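Alpha-2,3/8-sialyltransferase (Campylobacter jejuni, PDB 1RO7) probably transfers sialic acid from CMP-sialic acid to acceptor sugars, forming alpha-2,3 and alpha-2,8 linkages, using a Rossmann-type fold to bind the nucleotide sugar. Local coordinates at residues V139-G144 against Y204-Y209. The protein carries 1 engineered substitution. Numbering follows the deposited sequence.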
loop_
_atom_site.group_PDB
_atom_site.type_symbol
_atom_site.label_atom_id
_atom_site.label_comp_id
_atom_site.label_asym_id
_atom_site.label_seq_id
_atom_site.Cartn_x
_atom_site.Cartn_y
_atom_site.Cartn_z
ATOM N N VAL A 139 -6.460 7.684 -22.554
ATOM C CA VAL A 139 -5.083 7.405 -22.179
ATOM C C VAL A 139 -4.103 8.262 -22.985
ATOM O O VAL A 139 -3.082 8.698 -22.460
ATOM C CB VAL A 139 -4.748 5.913 -22.362
ATOM C CG1 VAL A 139 -3.270 5.670 -22.093
ATOM C CG2 VAL A 139 -5.596 5.079 -21.400
ATOM N N ALA A 140 -4.412 8.504 -24.256
ATOM C CA ALA A 140 -3.545 9.326 -25.101
ATOM C C ALA A 140 -3.483 10.732 -24.503
ATOM O O ALA A 140 -2.404 11.324 -24.367
ATOM C CB ALA A 140 -4.091 9.385 -26.521
ATOM N N ILE A 141 -4.652 11.263 -24.158
ATOM C CA ILE A 141 -4.746 12.588 -23.563
ATOM C C ILE A 141 -3.897 12.628 -22.302
ATOM O O ILE A 141 -3.080 13.531 -22.122
ATOM C CB ILE A 141 -6.205 12.931 -23.210
ATOM C CG1 ILE A 141 -7.019 13.072 -24.498
ATOM C CG2 ILE A 141 -6.267 14.211 -22.387
ATOM C CD1 ILE A 141 -8.505 13.307 -24.268
ATOM N N ALA A 142 -4.090 11.634 -21.436
ATOM C CA ALA A 142 -3.337 11.545 -20.191
ATOM C C ALA A 142 -1.838 11.462 -20.466
ATOM O O ALA A 142 -1.028 11.886 -19.646
ATOM C CB ALA A 142 -3.791 10.325 -19.385
ATOM N N LEU A 143 -1.468 10.919 -21.621
ATOM C CA LEU A 143 -0.058 10.812 -21.973
ATOM C C LEU A 143 0.482 12.132 -22.524
ATOM O O LEU A 143 1.694 12.311 -22.639
ATOM C CB LEU A 143 0.156 9.697 -22.999
ATOM C CG LEU A 143 -0.004 8.247 -22.522
ATOM C CD1 LEU A 143 0.186 7.311 -23.706
ATOM C CD2 LEU A 143 1.009 7.935 -21.425
ATOM N N GLY A 144 -0.416 13.048 -22.875
ATOM C CA GLY A 144 0.012 14.337 -23.396
ATOM C C GLY A 144 -0.359 14.655 -24.836
ATOM O O GLY A 144 -0.128 15.776 -25.297
ATOM N N TYR A 204 -10.496 18.639 -21.815
ATOM C CA TYR A 204 -9.038 18.664 -21.858
ATOM C C TYR A 204 -8.408 19.467 -22.992
ATOM O O TYR A 204 -7.195 19.432 -23.197
ATOM C CB TYR A 204 -8.527 17.224 -21.846
ATOM C CG TYR A 204 -8.971 16.517 -20.588
ATOM C CD1 TYR A 204 -8.447 16.879 -19.351
ATOM C CD2 TYR A 204 -9.989 15.566 -20.618
ATOM C CE1 TYR A 204 -8.927 16.325 -18.173
ATOM C CE2 TYR A 204 -10.481 15.002 -19.437
ATOM C CZ TYR A 204 -9.944 15.390 -18.220
ATOM O OH TYR A 204 -10.421 14.860 -17.041
ATOM N N LYS A 205 -9.243 20.200 -23.716
ATOM C CA LYS A 205 -8.775 21.044 -24.805
ATOM C C LYS A 205 -7.827 20.360 -25.779
ATOM O O LYS A 205 -6.675 20.766 -25.935
ATOM C CB LYS A 205 -8.117 22.298 -24.223
ATOM C CG LYS A 205 -9.089 23.160 -23.430
ATOM C CD LYS A 205 -8.410 24.347 -22.778
ATOM C CE LYS A 205 -9.438 25.254 -22.117
ATOM N NZ LYS A 205 -10.287 24.513 -21.141
ATOM N N ILE A 206 -8.322 19.317 -26.433
ATOM C CA ILE A 206 -7.541 18.585 -27.419
ATOM C C ILE A 206 -8.342 18.601 -28.710
ATOM O O ILE A 206 -9.533 18.906 -28.695
ATOM C CB ILE A 206 -7.271 17.120 -26.967
ATOM C CG1 ILE A 206 -8.582 16.400 -26.639
ATOM C CG2 ILE A 206 -6.357 17.118 -25.752
ATOM C CD1 ILE A 206 -9.353 15.918 -27.852
ATOM N N LYS A 207 -7.698 18.281 -29.824
ATOM C CA LYS A 207 -8.386 18.281 -31.109
ATOM C C LYS A 207 -8.576 16.877 -31.667
ATOM O O LYS A 207 -7.633 16.086 -31.724
ATOM C CB LYS A 207 -7.612 19.130 -32.121
ATOM C CG LYS A 207 -8.280 19.220 -33.483
ATOM C CD LYS A 207 -9.658 19.850 -33.377
ATOM C CE LYS A 207 -10.312 19.976 -34.741
ATOM N NZ LYS A 207 -11.659 20.598 -34.640
ATOM N N LEU A 208 -9.803 16.580 -32.086
ATOM C CA LEU A 208 -10.135 15.278 -32.651
ATOM C C LEU A 208 -10.361 15.394 -34.155
ATOM O O LEU A 208 -10.848 16.413 -34.643
ATOM C CB LEU A 208 -11.398 14.717 -31.992
ATOM C CG LEU A 208 -11.383 14.481 -30.478
ATOM C CD1 LEU A 208 -12.739 13.954 -30.040
ATOM C CD2 LEU A 208 -10.285 13.490 -30.113
ATOM N N TYR A 209 -9.999 14.343 -34.883
ATOM C CA TYR A 209 -10.160 14.304 -36.331
ATOM C C TYR A 209 -10.643 12.926 -36.757
ATOM O O TYR A 209 -10.529 11.958 -36.004
ATOM C CB TYR A 209 -8.834 14.615 -37.028
ATOM C CG TYR A 209 -8.426 16.069 -36.968
ATOM C CD1 TYR A 209 -9.205 17.056 -37.572
ATOM C CD2 TYR A 209 -7.251 16.456 -36.329
ATOM C CE1 TYR A 209 -8.822 18.395 -37.544
ATOM C CE2 TYR A 209 -6.858 17.792 -36.294
ATOM C CZ TYR A 209 -7.647 18.756 -36.904
ATOM O OH TYR A 209 -7.260 20.075 -36.879
#
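Ile141, near the C-terminal end of helix 132-143, reaches Tyr204 with one branch and Ile206 with the other. Its CB heads toward 204-209 and forks there. The short branch, Ile141 CG2, lies anti to the backbone N and rests 3.8 Å from Tyr204 CB; the same methyl is 4.0 Å from Tyr204 CG and approaches the ring obliquely. The longer branch runs out through CG1, which stands anti to the carbonyl carbon (chi1 -67°), and extends (chi2 176°) until Ile141 CD1 comes 3.9 Å from Ile206 CG1. Ile141 crosses both partners at about a right angle, and every contact is apolar; no hydrogen bond joins the segments. Each helix closes in a Schellman motif, with positive phi at Gly144 and Lys205; after Lys205 the chain passes through Ile206 into strand 207-210. Leu200 of helix 190-204 and Ile148 of strand 147-151 also touch Ile141. Strand 207-210, outermost in the parallel sheet within this chain, is backbone hydrogen-bonded at Lys207 and Tyr209 to Ile148 and Leu150, Lys207 also to Lys146. The end of helix 132-143 thus packs on the last turn of helix 190-204 and its link into the edge strand of the Rossmann-type sheet.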